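Local coordinates for lovastatin nonaketide synthase mokA (Monascus pilosus, PDB 6AD3), which catalyses the iterative nine-step assembly of the polyketide precursor of monacolin K (lovastatin), and is represented here by its condensation domain, at residues 84-87 with 88-91; 179-182 with 183-186. The protein carries 1 engineered substitution. All blocks are in the same frame, centred on the assembly; numbering follows the deposited sequence.

Contact 1: 84-87 with 88-91; sequences YAWR and LQKA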
loop_
_atom_site.group_PDB
_atom_site.type_symbol
_atom_site.label_atom_id
_atom_site.label_comp_id
_atom_site.label_asym_id
_atom_site.label_seq_id
_atom_site.Cartn_x
_atom_site.Cartn_y
_atom_site.Cartn_z
ATOM N N TYR A 84 14.978 2.913 -0.567
ATOM C CA TYR A 84 14.360 3.871 0.352
ATOM C C TYR A 84 13.693 3.121 1.523
ATOM O O TYR A 84 13.842 3.474 2.669
ATOM C CB TYR A 84 13.326 4.755 -0.361
ATOM C CG TYR A 84 12.784 5.870 0.550
ATOM C CD1 TYR A 84 13.585 6.974 0.885
ATOM C CD2 TYR A 84 11.531 5.766 1.120
ATOM C CE1 TYR A 84 13.117 7.960 1.738
ATOM C CE2 TYR A 84 11.045 6.723 1.989
ATOM C CZ TYR A 84 11.827 7.830 2.291
ATOM O OH TYR A 84 11.349 8.714 3.214
ATOM N N ALA A 85 13.068 2.019 1.215
ATOM C CA ALA A 85 12.485 1.195 2.243
ATOM C C ALA A 85 13.551 0.683 3.235
ATOM O O ALA A 85 13.319 0.648 4.432
ATOM C CB ALA A 85 11.745 0.047 1.592
ATOM N N TRP A 86 14.721 0.331 2.735
ATOM C CA TRP A 86 15.822 -0.092 3.604
ATOM C C TRP A 86 16.219 1.047 4.563
ATOM O O TRP A 86 16.428 0.827 5.770
ATOM C CB TRP A 86 16.993 -0.525 2.745
ATOM C CG TRP A 86 18.270 -0.751 3.495
ATOM C CD1 TRP A 86 19.461 -0.103 3.293
ATOM C CD2 TRP A 86 18.497 -1.686 4.555
ATOM N NE1 TRP A 86 20.424 -0.610 4.140
ATOM C CE2 TRP A 86 19.858 -1.568 4.935
ATOM C CE3 TRP A 86 17.674 -2.570 5.263
ATOM C CZ2 TRP A 86 20.412 -2.298 6.002
ATOM C CZ3 TRP A 86 18.236 -3.329 6.305
ATOM C CH2 TRP A 86 19.595 -3.178 6.664
ATOM N N ARG A 87 16.214 2.286 4.066
ATOM C CA ARG A 87 16.546 3.410 4.946
ATOM C C ARG A 87 15.493 3.590 6.009
ATOM O O ARG A 87 15.825 3.895 7.153
ATOM C CB ARG A 87 16.693 4.697 4.149
ATOM C CG ARG A 87 17.828 4.681 3.148
ATOM C CD ARG A 87 17.946 6.026 2.454
ATOM N NE ARG A 87 18.658 5.930 1.185
ATOM C CZ ARG A 87 19.978 6.008 1.043
ATOM N NH1 ARG A 87 20.765 6.105 2.099
ATOM N NH2 ARG A 87 20.516 5.924 -0.160
ATOM N N LEU A 88 14.209 3.397 5.655
ATOM C CA LEU A 88 13.141 3.460 6.668
ATOM C C LEU A 88 13.383 2.382 7.693
ATOM O O LEU A 88 13.186 2.599 8.887
ATOM C CB LEU A 88 11.735 3.306 6.045
ATOM C CG LEU A 88 11.219 4.383 5.099
ATOM C CD1 LEU A 88 9.924 3.953 4.389
ATOM C CD2 LEU A 88 11.007 5.687 5.843
ATOM N N GLN A 89 13.702 1.176 7.232
ATOM C CA GLN A 89 13.827 0.045 8.151
ATOM C C GLN A 89 14.988 0.291 9.113
ATOM O O GLN A 89 14.886 0.048 10.333
ATOM C CB GLN A 89 14.066 -1.247 7.366
ATOM C CG GLN A 89 14.534 -2.392 8.237
ATOM C CD GLN A 89 14.603 -3.725 7.499
ATOM O OE1 GLN A 89 15.567 -4.480 7.675
ATOM N NE2 GLN A 89 13.483 -4.110 6.866
ATOM N N LYS A 90 16.077 0.794 8.572
ATOM C CA LYS A 90 17.264 1.103 9.407
ATOM C C LYS A 90 16.979 2.154 10.474
ATOM O O LYS A 90 17.553 2.118 11.544
ATOM C CB LYS A 90 18.422 1.557 8.536
ATOM C CG LYS A 90 19.088 0.410 7.821
ATOM C CD LYS A 90 20.568 0.659 7.628
ATOM C CE LYS A 90 20.831 1.964 6.904
ATOM N NZ LYS A 90 21.611 2.882 7.775
ATOM N N ALA A 91 16.158 3.138 10.144
ATOM C CA ALA A 91 15.859 4.221 11.064
ATOM C C ALA A 91 14.885 3.813 12.185
ATOM O O ALA A 91 14.780 4.504 13.194
ATOM C CB ALA A 91 15.318 5.413 10.282
#
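Helix 80-91 of the condensation domain illustrates how residues three and four apart dress the flanks of a helix, and W86 with K90 is a clear example. The lysine lays its aliphatic part over one face of the indole: K90 CG stands 3.6 Å from the centroid of the six-membered ring of W86, 15° off the ring normal, a CH-pi contact, while K90 CD reaches W86 CZ2 at 3.4 Å. With W86 CG anti to the backbone N (chi1 170°), the ring swings along the helix toward these later residues. Q89 meets the same indole at its rim instead, near the ring plane, OE1 being 3.2 Å from W86 CZ3; its amide plane is turned 70° from the ring. Such i, i+3 and i, i+4 pairings rest on regular alpha-helical bonds, among them L88 N to Y84 O at 3.0 Å and K90 N to W86 O at 2.8 Å. Around the helix, Y84 and L88 form an apolar pair, the ring's CE2 lying 3.8 Å from L88 CD1, approached obliquely. Beyond the helix, W86 NE1 bonds to A142 O, which fixes the indole from its pyrrole side, and R87 NH2 forms a salt bridge with E83, one turn back. The Y84 ring meets that of Y408, and Q89 touches H207, which by sequence probably occupies the first histidine position of the HHxxxDG signature of condensation domains.

Contact 2: 179-182 with 183-186; sequences QYDI and TAGD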
loop_
_atom_site.group_PDB
_atom_site.type_symbol
_atom_site.label_atom_id
_atom_site.label_comp_id
_atom_site.label_asym_id
_atom_site.label_seq_id
_atom_site.Cartn_x
_atom_site.Cartn_y
_atom_site.Cartn_z
ATOM N N GLN A 179 9.674 -12.802 12.408
ATOM C CA GLN A 179 11.009 -12.217 12.245
ATOM C C GLN A 179 11.630 -12.716 10.932
ATOM O O GLN A 179 12.061 -13.854 10.856
ATOM C CB GLN A 179 11.891 -12.651 13.435
ATOM C CG GLN A 179 11.300 -12.286 14.794
ATOM C CD GLN A 179 11.209 -10.787 14.971
ATOM O OE1 GLN A 179 12.220 -10.092 14.944
ATOM N NE2 GLN A 179 9.994 -10.271 15.035
ATOM N N TYR A 180 11.563 -11.917 9.871
ATOM C CA TYR A 180 12.130 -12.334 8.599
ATOM C C TYR A 180 13.660 -12.281 8.664
ATOM O O TYR A 180 14.217 -11.251 8.997
ATOM C CB TYR A 180 11.631 -11.428 7.485
ATOM C CG TYR A 180 10.187 -11.637 7.163
ATOM C CD1 TYR A 180 9.766 -12.785 6.581
ATOM C CD2 TYR A 180 9.248 -10.652 7.424
ATOM C CE1 TYR A 180 8.409 -13.013 6.311
ATOM C CE2 TYR A 180 7.891 -10.874 7.220
ATOM C CZ TYR A 180 7.482 -12.049 6.632
ATOM O OH TYR A 180 6.153 -12.301 6.413
ATOM N N ASP A 181 14.323 -13.385 8.364
ATOM C CA ASP A 181 15.804 -13.368 8.279
ATOM C C ASP A 181 16.224 -13.064 6.828
ATOM O O ASP A 181 16.570 -13.979 6.043
ATOM C CB ASP A 181 16.360 -14.701 8.739
ATOM C CG ASP A 181 17.903 -14.725 8.796
ATOM O OD1 ASP A 181 18.539 -13.705 8.492
ATOM O OD2 ASP A 181 18.445 -15.802 9.107
ATOM N N ILE A 182 16.123 -11.802 6.437
ATOM C CA ILE A 182 16.263 -11.492 4.994
ATOM C C ILE A 182 17.670 -11.786 4.451
ATOM O O ILE A 182 17.823 -12.116 3.272
ATOM C CB ILE A 182 15.827 -10.047 4.649
ATOM C CG1 ILE A 182 16.715 -9.025 5.320
ATOM C CG2 ILE A 182 14.368 -9.829 5.062
ATOM C CD1 ILE A 182 16.478 -7.622 4.835
ATOM N N THR A 183 18.689 -11.741 5.327
ATOM C CA THR A 183 20.011 -12.098 4.930
ATOM C C THR A 183 20.066 -13.490 4.355
ATOM O O THR A 183 20.775 -13.724 3.391
ATOM C CB THR A 183 21.022 -12.013 6.107
ATOM O OG1 THR A 183 20.848 -10.766 6.792
ATOM C CG2 THR A 183 22.416 -12.066 5.555
ATOM N N ALA A 184 19.252 -14.386 4.887
ATOM C CA ALA A 184 19.247 -15.787 4.493
ATOM C C ALA A 184 18.180 -16.114 3.417
ATOM O O ALA A 184 17.843 -17.291 3.212
ATOM C CB ALA A 184 19.033 -16.662 5.731
ATOM N N GLY A 185 17.499 -15.078 2.931
ATOM C CA GLY A 185 16.428 -15.265 1.978
ATOM C C GLY A 185 15.130 -15.747 2.578
ATOM O O GLY A 185 14.264 -16.222 1.866
ATOM N N ASP A 186 14.937 -15.460 3.859
ATOM C CA ASP A 186 13.682 -15.757 4.551
ATOM C C ASP A 186 12.832 -14.494 4.515
ATOM O O ASP A 186 13.156 -13.513 5.192
ATOM C CB ASP A 186 13.994 -16.136 6.028
ATOM C CG ASP A 186 12.764 -16.328 6.843
ATOM O OD1 ASP A 186 11.872 -17.030 6.359
ATOM O OD2 ASP A 186 12.635 -15.719 7.928
#
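D181 and D186 close a Schellman motif at the end of a short 3-10 turn, in the loop that completes the beta-alpha-beta crossover from strand 157-161 through helix 165-176 to strand 188-195. Backbone bonds define it. D186 N reaches D181 O at 3.1 Å, the 6-to-1 bond, and G185 N reaches I182 O at 3.0 Å, the 5-to-2 bond; G185 has the positive phi (77°) expected where the chain reverses. D181 O also accepts A184 N at 2.9 Å, and its two donors stand on opposite faces of the carbonyl plane. I182 bonds through its backbone to F133. The side-chain bond runs the other way: D186 OD2 takes D181 N at 2.9 Å, nearly straight at 172°, on the anti side of the carboxylate. With chi1 at 175°, D186 CG stands opposite the backbone N and the carboxylate reaches the chain entering the turn, by D181 N and Y180 CA. D186 OD1 forms a salt bridge with R189. The remaining contacts are van der Waals: the I182 side chain touches H207 and F209. A184 CB lies 3.5 Å from D181 OD2, and the carbonyl O of D186 sits at the edge of the Y180 ring, 3.7 Å from CD1.

Both contacts are local and lie at the surface, on the same side of the chain's centre, with their centres 16 Å apart and their nearest atoms about 4 Å apart without touching. Contact 1 sits nearer the centre of the chain, within one regular helix, where backbone bonding is routine and the distinctive chemistry is aromatic and apolar. Contact 2 lies in a loop with only a short 3-10 turn, where backbone bonds and a carboxylate do the shaping. They share one neighbour: H207 is touched by Q89 of contact 1 and by I182 of contact 2, so the helix and the crossover loop both border what is probably the signature sequence.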